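PDB 3O74: fructose transport system repressor FruR from Pseudomonas putida, which probably binds specific DNA sequences as a dual regulator that represses or activates transcription, with fructose 1-phosphate as its preferred effector. Local coordinates for residues S16-G27 with Q232-L242; R76-A87 with P94-S102. All coordinates share one frame; numbering follows the deposited sequence.

Interaction 1. Residues S16-G27 with Q232-L242; sequences SYARIAKQLEQG and QQHGQIAATAL
Two helices of the amino-terminal subdomain of the LacI-family, periplasmic-binding-protein-like fold pack side by side here, and His234, in the first turn of its helix, rests on Arg19 and Ser16. The short axes approach to 8.5 Å and cross at -47°. The imidazole is held on several sides. Arg19 lays its aliphatic root over one face as a CH-pi contact, with CB 4.2 Å from the ring centroid; having CG anti to the backbone N (chi1 171°) brings Arg19 CG to 3.2 Å from His234 CB. Gln232 CB lies over the opposite face, while Ser16 OG and Ile20 CG1 meet the edge in the ring plane, OG 3.2 Å from His234 CE1. The charged end of Arg19 turns elsewhere, to a salt bridge with Glu13 of the second subunit.

Farther along, Ala238 is small enough to let the helices close in: its CB meets Gln23 CB at 3.5 Å and also touches Leu24. Leu24 CD2 reaches on to Leu242 CB at 4.1 Å, and Leu242 CD2 packs on the bare backbone of Gly27. No direct hydrogen bond joins the segments; one water links Ser16 OG to Gln232 N, another Gln23 NE2 to Gly235 O. Beneath the pair, Leu24, Ile237 and Ala241 settle on Ile88 of strand 85-88, Ala241 and Thr240 touch Val100 of strand 98-102, and the second subunit packs against Ala18 and Glu25.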
loop_
_atom_site.group_PDB
_atom_site.type_symbol
_atom_site.label_atom_id
_atom_site.label_comp_id
_atom_site.label_asym_id
_atom_site.label_seq_id
_atom_site.Cartn_x
_atom_site.Cartn_y
_atom_site.Cartn_z
ATOM N N SER B 16 3.422 -3.795 3.538
ATOM C CA SER B 16 3.705 -5.197 3.824
ATOM C C SER B 16 2.435 -6.040 3.805
ATOM O O SER B 16 2.418 -7.142 3.259
ATOM C CB SER B 16 4.420 -5.340 5.169
ATOM O OG SER B 16 5.693 -4.726 5.126
ATOM N N TYR B 17 1.367 -5.520 4.400
ATOM C CA TYR B 17 0.095 -6.226 4.359
ATOM C C TYR B 17 -0.447 -6.305 2.931
ATOM O O TYR B 17 -0.991 -7.330 2.529
ATOM C CB TYR B 17 -0.916 -5.593 5.316
ATOM C CG TYR B 17 -0.607 -5.873 6.770
ATOM C CD1 TYR B 17 -0.516 -7.178 7.239
ATOM C CD2 TYR B 17 -0.411 -4.838 7.675
ATOM C CE1 TYR B 17 -0.233 -7.445 8.573
ATOM C CE2 TYR B 17 -0.128 -5.097 9.010
ATOM C CZ TYR B 17 -0.040 -6.400 9.450
ATOM O OH TYR B 17 0.240 -6.663 10.774
ATOM N N ALA B 18 -0.282 -5.228 2.166
ATOM C CA ALA B 18 -0.715 -5.210 0.769
ATOM C C ALA B 18 0.042 -6.250 -0.056
ATOM O O ALA B 18 -0.550 -6.979 -0.857
ATOM C CB ALA B 18 -0.537 -3.816 0.172
ATOM N N ARG B 19 1.352 -6.316 0.146
ATOM C CA ARG B 19 2.186 -7.278 -0.554
ATOM C C ARG B 19 1.782 -8.710 -0.207
ATOM O O ARG B 19 1.617 -9.556 -1.088
ATOM C CB ARG B 19 3.658 -7.052 -0.219
ATOM C CG ARG B 19 4.568 -8.148 -0.736
ATOM C CD ARG B 19 4.935 -7.947 -2.192
ATOM N NE ARG B 19 5.823 -6.803 -2.363
ATOM C CZ ARG B 19 6.966 -6.839 -3.040
ATOM N NH1 ARG B 19 7.360 -7.966 -3.619
ATOM N NH2 ARG B 19 7.711 -5.747 -3.143
ATOM N N ILE B 20 1.605 -8.976 1.082
ATOM C CA ILE B 20 1.165 -10.291 1.520
ATOM C C ILE B 20 -0.215 -10.614 0.949
ATOM O O ILE B 20 -0.437 -11.702 0.421
ATOM C CB ILE B 20 1.143 -10.396 3.058
ATOM C CG1 ILE B 20 2.572 -10.366 3.612
ATOM C CG2 ILE B 20 0.429 -11.665 3.492
ATOM C CD1 ILE B 20 2.646 -10.263 5.131
ATOM N N ALA B 21 -1.136 -9.661 1.045
ATOM C CA ALA B 21 -2.482 -9.847 0.509
ATOM C C ALA B 21 -2.445 -10.155 -0.985
ATOM O O ALA B 21 -3.224 -10.967 -1.479
ATOM C CB ALA B 21 -3.340 -8.618 0.781
ATOM N N LYS B 22 -1.531 -9.507 -1.699
ATOM C CA LYS B 22 -1.390 -9.728 -3.134
ATOM C C LYS B 22 -0.817 -11.111 -3.421
ATOM O O LYS B 22 -1.278 -11.808 -4.325
ATOM C CB LYS B 22 -0.492 -8.657 -3.746
ATOM C CG LYS B 22 -0.406 -8.685 -5.262
ATOM C CD LYS B 22 0.520 -7.578 -5.741
ATOM C CE LYS B 22 0.335 -7.265 -7.216
ATOM N NZ LYS B 22 1.113 -6.046 -7.588
ATOM N N GLN B 23 0.189 -11.505 -2.647
ATOM C CA GLN B 23 0.803 -12.826 -2.801
ATOM C C GLN B 23 -0.173 -13.941 -2.441
ATOM O O GLN B 23 -0.166 -15.010 -3.055
ATOM C CB GLN B 23 2.059 -12.940 -1.935
ATOM C CG GLN B 23 3.188 -12.020 -2.345
ATOM C CD GLN B 23 3.833 -12.435 -3.648
ATOM O OE1 GLN B 23 4.096 -11.603 -4.513
ATOM N NE2 GLN B 23 4.087 -13.731 -3.797
ATOM N N LEU B 24 -1.002 -13.698 -1.431
ATOM C CA LEU B 24 -2.035 -14.656 -1.063
ATOM C C LEU B 24 -3.042 -14.807 -2.193
ATOM O O LEU B 24 -3.398 -15.921 -2.570
ATOM C CB LEU B 24 -2.762 -14.217 0.208
ATOM C CG LEU B 24 -2.126 -14.554 1.553
ATOM C CD1 LEU B 24 -2.981 -14.002 2.684
ATOM C CD2 LEU B 24 -1.934 -16.060 1.710
ATOM N N GLU B 25 -3.499 -13.682 -2.735
ATOM C CA GLU B 25 -4.534 -13.715 -3.766
ATOM C C GLU B 25 -4.062 -14.467 -5.009
ATOM O O GLU B 25 -4.825 -15.220 -5.616
ATOM C CB GLU B 25 -5.005 -12.299 -4.125
ATOM C CG GLU B 25 -6.341 -12.273 -4.861
ATOM C CD GLU B 25 -7.025 -10.915 -4.816
ATOM O OE1 GLU B 25 -6.329 -9.901 -4.599
ATOM O OE2 GLU B 25 -8.263 -10.861 -4.999
ATOM N N GLN B 26 -2.798 -14.265 -5.371
ATOM C CA GLN B 26 -2.204 -14.934 -6.522
ATOM C C GLN B 26 -2.140 -16.444 -6.320
ATOM O O GLN B 26 -2.588 -17.218 -7.169
ATOM C CB GLN B 26 -0.792 -14.405 -6.769
ATOM C CG GLN B 26 -0.637 -13.598 -8.042
ATOM C CD GLN B 26 -0.650 -12.105 -7.789
ATOM O OE1 GLN B 26 0.364 -11.427 -7.960
ATOM N NE2 GLN B 26 -1.799 -11.584 -7.372
ATOM N N GLY B 27 -1.570 -16.856 -5.193
ATOM C CA GLY B 27 -1.454 -18.264 -4.871
ATOM C C GLY B 27 -2.811 -18.925 -4.750
ATOM O O GLY B 27 -3.001 -20.049 -5.204
ATOM N N GLN B 232 10.335 -8.086 5.704
ATOM C CA GLN B 232 9.683 -9.389 5.686
ATOM C C GLN B 232 9.921 -10.086 4.358
ATOM O O GLN B 232 10.007 -9.435 3.319
ATOM C CB GLN B 232 8.171 -9.243 5.874
ATOM C CG GLN B 232 7.723 -8.609 7.180
ATOM C CD GLN B 232 6.206 -8.605 7.321
ATOM O OE1 GLN B 232 5.533 -9.555 6.922
ATOM N NE2 GLN B 232 5.666 -7.536 7.894
ATOM N N GLN B 233 10.011 -11.411 4.390
ATOM C CA GLN B 233 9.953 -12.195 3.165
ATOM C C GLN B 233 8.478 -12.461 2.867
ATOM O O GLN B 233 7.952 -13.529 3.184
ATOM C CB GLN B 233 10.735 -13.505 3.310
ATOM C CG GLN B 233 12.211 -13.311 3.655
ATOM C CD GLN B 233 13.023 -14.596 3.587
ATOM O OE1 GLN B 233 13.374 -15.068 2.506
ATOM N NE2 GLN B 233 13.336 -15.160 4.748
ATOM N N HIS B 234 7.817 -11.472 2.268
ATOM C CA HIS B 234 6.368 -11.505 2.075
ATOM C C HIS B 234 5.902 -12.709 1.268
ATOM O O HIS B 234 4.857 -13.296 1.554
ATOM C CB HIS B 234 5.886 -10.224 1.387
ATOM C CG HIS B 234 6.433 -8.965 1.986
ATOM N ND1 HIS B 234 5.814 -8.306 3.029
ATOM C CD2 HIS B 234 7.530 -8.238 1.679
ATOM C CE1 HIS B 234 6.515 -7.231 3.340
ATOM N NE2 HIS B 234 7.561 -7.164 2.538
ATOM N N GLY B 235 6.675 -13.066 0.248
ATOM C CA GLY B 235 6.335 -14.189 -0.601
ATOM C C GLY B 235 6.276 -15.487 0.178
ATOM O O GLY B 235 5.354 -16.281 0.003
ATOM N N GLN B 236 7.260 -15.703 1.047
ATOM C CA GLN B 236 7.329 -16.932 1.833
ATOM C C GLN B 236 6.253 -16.966 2.920
ATOM O O GLN B 236 5.667 -18.014 3.194
ATOM C CB GLN B 236 8.728 -17.111 2.436
ATOM C CG GLN B 236 8.934 -18.441 3.147
ATOM C CD GLN B 236 10.370 -18.652 3.604
ATOM O OE1 GLN B 236 10.635 -19.447 4.508
ATOM N NE2 GLN B 236 11.302 -17.942 2.979
ATOM N N ILE B 237 5.990 -15.816 3.535
ATOM C CA ILE B 237 4.913 -15.708 4.515
ATOM C C ILE B 237 3.593 -16.171 3.901
ATOM O O ILE B 237 2.897 -17.022 4.454
ATOM C CB ILE B 237 4.735 -14.243 4.998
ATOM C CG1 ILE B 237 5.989 -13.744 5.718
ATOM C CG2 ILE B 237 3.502 -14.118 5.895
ATOM C CD1 ILE B 237 6.294 -14.488 6.981
ATOM N N ALA B 238 3.255 -15.599 2.749
ATOM C CA ALA B 238 1.996 -15.904 2.079
ATOM C C ALA B 238 1.917 -17.358 1.633
ATOM O O ALA B 238 0.882 -18.011 1.788
ATOM C CB ALA B 238 1.794 -14.971 0.888
ATOM N N ALA B 239 3.014 -17.864 1.079
ATOM C CA ALA B 239 3.055 -19.233 0.582
ATOM C C ALA B 239 2.855 -20.238 1.711
ATOM O O ALA B 239 2.159 -21.236 1.548
ATOM C CB ALA B 239 4.366 -19.498 -0.143
ATOM N N THR B 240 3.467 -19.966 2.859
ATOM C CA THR B 240 3.328 -20.824 4.024
ATOM C C THR B 240 1.900 -20.787 4.552
ATOM O O THR B 240 1.295 -21.828 4.806
ATOM C CB THR B 240 4.292 -20.391 5.151
ATOM O OG1 THR B 240 5.642 -20.479 4.681
ATOM C CG2 THR B 240 4.132 -21.283 6.367
ATOM N N ALA B 241 1.364 -19.581 4.713
ATOM C CA ALA B 241 0.010 -19.403 5.234
ATOM C C ALA B 241 -1.022 -20.084 4.343
ATOM O O ALA B 241 -1.935 -20.755 4.828
ATOM C CB ALA B 241 -0.309 -17.912 5.380
ATOM N N LEU B 242 -0.864 -19.922 3.035
ATOM C CA LEU B 242 -1.820 -20.480 2.092
ATOM C C LEU B 242 -1.826 -22.001 2.153
ATOM O O LEU B 242 -2.878 -22.630 2.224
ATOM C CB LEU B 242 -1.507 -20.018 0.668
ATOM C CG LEU B 242 -2.464 -20.583 -0.380
ATOM C CD1 LEU B 242 -3.896 -20.174 -0.063
ATOM C CD2 LEU B 242 -2.066 -20.135 -1.774
HETATM O O HOH W 1 8.715 -5.740 5.506
HETATM O O HOH W 2 3.940 -16.282 -2.241
#

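Interaction 2. Residues R76-A87 with P94-S102; sequences RELQDKGLPVIA and PAHFCSVIS
Gln79 and His96 tie the end of a helix to the loop before strand 98-102, while strands 85-87 and 98-102 run parallel as neighbours in the sheet of a periplasmic-binding-protein-like subdomain. Two backbone hydrogen bonds join the strands: Ala87 N gives to Cys98 O at 2.9 Å and Ala87 O accepts from Val100 N, so Ala87 is gripped at both ends opposite Ser99. Its methyl is small enough to sit 3.2 Å from Ser99 OG, a hydroxyl that accepts a hydrogen bond from Leu92 N.

The apolar contacts fall on both sides of the sheet. Ile86 CD1 meets Cys98 CB; Val85 CB lies against Phe97 CD2, and the same ring reaches the helix, with its CZ 3.6 Å from Arg76 CD. Arg76 N stands at that ring's edge.

Polar side chains of the last helical turns hold the loop. Gln79, extended beyond CG, bonds through NE2 to His96 O at 3.0 Å; the oxygen lies close to the Gln79 amide plane, whereas NE2 is tilted 32° from the carbonyl plane. A Schellman motif ends this helix, and Gly82 supplies the positive phi it needs. Arg76 bends at chi2 and chi3, folding its guanidinium flat onto the His96 imidazole, with planes 14° apart and centres 3.7 Å apart. At the edge of that ring, in its plane, a water bridges His96 ND1 and Gln79 OE1.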
loop_
_atom_site.group_PDB
_atom_site.type_symbol
_atom_site.label_atom_id
_atom_site.label_comp_id
_atom_site.label_asym_id
_atom_site.label_seq_id
_atom_site.Cartn_x
_atom_site.Cartn_y
_atom_site.Cartn_z
ATOM N N ARG B 76 -11.681 -18.558 18.844
ATOM C CA ARG B 76 -11.908 -19.912 19.341
ATOM C C ARG B 76 -13.332 -20.364 19.015
ATOM O O ARG B 76 -13.559 -21.517 18.651
ATOM C CB ARG B 76 -11.656 -19.981 20.847
ATOM C CG ARG B 76 -10.191 -19.851 21.238
ATOM C CD ARG B 76 -9.423 -21.125 20.926
ATOM N NE ARG B 76 -10.062 -22.296 21.520
ATOM C CZ ARG B 76 -9.917 -22.668 22.789
ATOM N NH1 ARG B 76 -9.151 -21.959 23.608
ATOM N NH2 ARG B 76 -10.539 -23.748 23.242
ATOM N N GLU B 77 -14.289 -19.448 19.140
ATOM C CA GLU B 77 -15.679 -19.757 18.810
ATOM C C GLU B 77 -15.819 -20.146 17.343
ATOM O O GLU B 77 -16.465 -21.143 17.017
ATOM C CB GLU B 77 -16.599 -18.573 19.122
ATOM C CG GLU B 77 -16.871 -18.347 20.601
ATOM C CD GLU B 77 -17.767 -17.144 20.848
ATOM O OE1 GLU B 77 -18.535 -16.771 19.934
ATOM O OE2 GLU B 77 -17.701 -16.570 21.956
ATOM N N LEU B 78 -15.209 -19.355 16.464
ATOM C CA LEU B 78 -15.280 -19.602 15.028
ATOM C C LEU B 78 -14.632 -20.935 14.674
ATOM O O LEU B 78 -15.168 -21.709 13.882
ATOM C CB LEU B 78 -14.602 -18.464 14.259
ATOM C CG LEU B 78 -15.195 -17.066 14.428
ATOM C CD1 LEU B 78 -14.393 -16.042 13.643
ATOM C CD2 LEU B 78 -16.648 -17.050 13.985
ATOM N N GLN B 79 -13.475 -21.198 15.275
ATOM C CA GLN B 79 -12.744 -22.441 15.053
ATOM C C GLN B 79 -13.546 -23.662 15.505
ATOM O O GLN B 79 -13.546 -24.700 14.839
ATOM C CB GLN B 79 -11.402 -22.387 15.788
ATOM C CG GLN B 79 -10.645 -23.701 15.833
ATOM C CD GLN B 79 -9.303 -23.567 16.528
ATOM O OE1 GLN B 79 -9.203 -23.712 17.749
ATOM N NE2 GLN B 79 -8.260 -23.284 15.752
ATOM N N ASP B 80 -14.227 -23.535 16.641
ATOM C CA ASP B 80 -15.047 -24.626 17.161
ATOM C C ASP B 80 -16.209 -24.936 16.227
ATOM O O ASP B 80 -16.719 -26.056 16.206
ATOM C CB ASP B 80 -15.572 -24.291 18.559
ATOM C CG ASP B 80 -14.485 -24.329 19.615
ATOM O OD1 ASP B 80 -13.411 -24.906 19.344
ATOM O OD2 ASP B 80 -14.709 -23.785 20.719
ATOM N N LYS B 81 -16.626 -23.935 15.458
ATOM C CA LYS B 81 -17.709 -24.107 14.496
ATOM C C LYS B 81 -17.205 -24.583 13.132
ATOM O O LYS B 81 -17.969 -24.659 12.171
ATOM C CB LYS B 81 -18.533 -22.822 14.366
ATOM C CG LYS B 81 -19.433 -22.540 15.572
ATOM C CD LYS B 81 -20.233 -21.255 15.382
ATOM C CE LYS B 81 -21.284 -21.065 16.472
ATOM N NZ LYS B 81 -20.694 -20.753 17.806
ATOM N N GLY B 82 -15.915 -24.904 13.052
ATOM C CA GLY B 82 -15.354 -25.522 11.863
ATOM C C GLY B 82 -14.584 -24.620 10.914
ATOM O O GLY B 82 -14.145 -25.071 9.855
ATOM N N LEU B 83 -14.418 -23.352 11.275
ATOM C CA LEU B 83 -13.666 -22.426 10.430
ATOM C C LEU B 83 -12.166 -22.479 10.716
ATOM O O LEU B 83 -11.737 -22.238 11.843
ATOM C CB LEU B 83 -14.171 -20.990 10.606
ATOM C CG LEU B 83 -13.443 -19.910 9.797
ATOM C CD1 LEU B 83 -13.497 -20.210 8.308
ATOM C CD2 LEU B 83 -14.023 -18.534 10.084
ATOM N N PRO B 84 -11.363 -22.806 9.693
ATOM C CA PRO B 84 -9.907 -22.737 9.817
ATOM C C PRO B 84 -9.449 -21.290 9.930
ATOM O O PRO B 84 -9.783 -20.478 9.065
ATOM C CB PRO B 84 -9.410 -23.332 8.496
ATOM C CG PRO B 84 -10.568 -24.114 7.956
ATOM C CD PRO B 84 -11.785 -23.381 8.407
ATOM N N VAL B 85 -8.699 -20.976 10.982
ATOM C CA VAL B 85 -8.184 -19.626 11.178
ATOM C C VAL B 85 -6.663 -19.643 11.129
ATOM O O VAL B 85 -6.014 -20.325 11.924
ATOM C CB VAL B 85 -8.651 -19.034 12.525
ATOM C CG1 VAL B 85 -8.044 -17.654 12.742
ATOM C CG2 VAL B 85 -10.169 -18.967 12.583
ATOM N N ILE B 86 -6.098 -18.906 10.180
ATOM C CA ILE B 86 -4.648 -18.822 10.044
ATOM C C ILE B 86 -4.180 -17.412 10.363
ATOM O O ILE B 86 -4.523 -16.465 9.654
ATOM C CB ILE B 86 -4.187 -19.194 8.625
ATOM C CG1 ILE B 86 -4.756 -20.551 8.217
ATOM C CG2 ILE B 86 -2.661 -19.196 8.545
ATOM C CD1 ILE B 86 -4.282 -21.691 9.094
ATOM N N ALA B 87 -3.401 -17.269 11.431
ATOM C CA ALA B 87 -2.859 -15.963 11.798
ATOM C C ALA B 87 -1.710 -15.584 10.876
ATOM O O ALA B 87 -0.931 -16.437 10.458
ATOM C CB ALA B 87 -2.407 -15.949 13.262
ATOM N N PRO B 94 -0.618 -19.964 20.466
ATOM C CA PRO B 94 0.162 -21.092 19.938
ATOM C C PRO B 94 -0.389 -22.456 20.361
ATOM O O PRO B 94 -0.024 -23.474 19.775
ATOM C CB PRO B 94 1.557 -20.862 20.529
ATOM C CG PRO B 94 1.340 -19.975 21.706
ATOM C CD PRO B 94 0.182 -19.102 21.352
ATOM N N ALA B 95 -1.262 -22.469 21.363
ATOM C CA ALA B 95 -1.862 -23.712 21.832
ATOM C C ALA B 95 -3.098 -24.112 21.028
ATOM O O ALA B 95 -3.586 -25.236 21.156
ATOM C CB ALA B 95 -2.201 -23.612 23.318
ATOM N N HIS B 96 -3.606 -23.203 20.198
ATOM C CA HIS B 96 -4.868 -23.469 19.505
ATOM C C HIS B 96 -4.904 -23.071 18.026
ATOM O O HIS B 96 -5.714 -23.596 17.259
ATOM C CB HIS B 96 -6.028 -22.802 20.253
ATOM C CG HIS B 96 -6.245 -23.340 21.626
ATOM N ND1 HIS B 96 -6.876 -24.550 21.869
ATOM C CD2 HIS B 96 -5.917 -22.854 22.850
ATOM C CE1 HIS B 96 -6.925 -24.773 23.162
ATOM N NE2 HIS B 96 -6.346 -23.754 23.785
ATOM N N PHE B 97 -4.030 -22.153 17.627
ATOM C CA PHE B 97 -4.055 -21.623 16.268
ATOM C C PHE B 97 -2.734 -21.799 15.533
ATOM O O PHE B 97 -1.664 -21.802 16.134
ATOM C CB PHE B 97 -4.425 -20.135 16.277
ATOM C CG PHE B 97 -5.767 -19.845 16.879
ATOM C CD1 PHE B 97 -5.880 -19.453 18.204
ATOM C CD2 PHE B 97 -6.920 -19.957 16.118
ATOM C CE1 PHE B 97 -7.119 -19.185 18.762
ATOM C CE2 PHE B 97 -8.161 -19.694 16.669
ATOM C CZ PHE B 97 -8.261 -19.308 17.993
ATOM N N CYS B 98 -2.827 -21.948 14.218
ATOM C CA CYS B 98 -1.666 -21.904 13.345
ATOM C C CYS B 98 -1.351 -20.445 13.009
ATOM O O CYS B 98 -2.234 -19.703 12.576
ATOM C CB CYS B 98 -1.975 -22.687 12.066
ATOM S SG CYS B 98 -0.692 -22.649 10.824
ATOM N N SER B 99 -0.102 -20.031 13.212
ATOM C CA SER B 99 0.304 -18.663 12.876
ATOM C C SER B 99 1.535 -18.661 11.985
ATOM O O SER B 99 2.458 -19.450 12.176
ATOM C CB SER B 99 0.592 -17.842 14.142
ATOM O OG SER B 99 -0.518 -17.838 15.025
ATOM N N VAL B 100 1.547 -17.772 11.000
ATOM C CA VAL B 100 2.746 -17.567 10.200
ATOM C C VAL B 100 3.245 -16.145 10.415
ATOM O O VAL B 100 2.537 -15.182 10.125
ATOM C CB VAL B 100 2.490 -17.810 8.697
ATOM C CG1 VAL B 100 3.792 -17.713 7.908
ATOM C CG2 VAL B 100 1.840 -19.162 8.480
ATOM N N ILE B 101 4.469 -16.015 10.912
ATOM C CA ILE B 101 4.988 -14.716 11.319
ATOM C C ILE B 101 6.452 -14.547 10.929
ATOM O O ILE B 101 7.080 -15.479 10.428
ATOM C CB ILE B 101 4.854 -14.513 12.847
ATOM C CG1 ILE B 101 5.808 -15.433 13.616
ATOM C CG2 ILE B 101 3.420 -14.757 13.298
ATOM C CD1 ILE B 101 5.765 -15.222 15.121
ATOM N N SER B 102 6.984 -13.346 11.143
ATOM C CA SER B 102 8.406 -13.103 10.956
ATOM C C SER B 102 9.144 -13.301 12.275
ATOM O O SER B 102 8.566 -13.136 13.346
ATOM C CB SER B 102 8.646 -11.703 10.397
ATOM O OG SER B 102 8.162 -11.604 9.071
HETATM O O HOH W 3 -8.185 -25.985 19.550
#

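Interactions 1 and 2, with centres about 18 Å apart, belong to one alpha/beta subdomain: helix 234-250 of interaction 1 packs against strand 98-102 of interaction 2. Ala241 CA sits 3.7 Å from Val100 CG2, Ile237 CD1 packs 3.7 Å from Ile101 O, and Gln232 CG touches Ser102 OG at 3.6 Å. Interaction 1 joins helices some 200 residues apart in sequence, whereas interaction 2 joins near neighbours within that span. At the Gln232 end of interaction 1, close to Ser102 of interaction 2, Tyr17 OH hydrogen-bonds a glycerol, probably from crystallisation, and the Gln232 side chain is about 6 Å from a bound glycerol; this may mark a pocket.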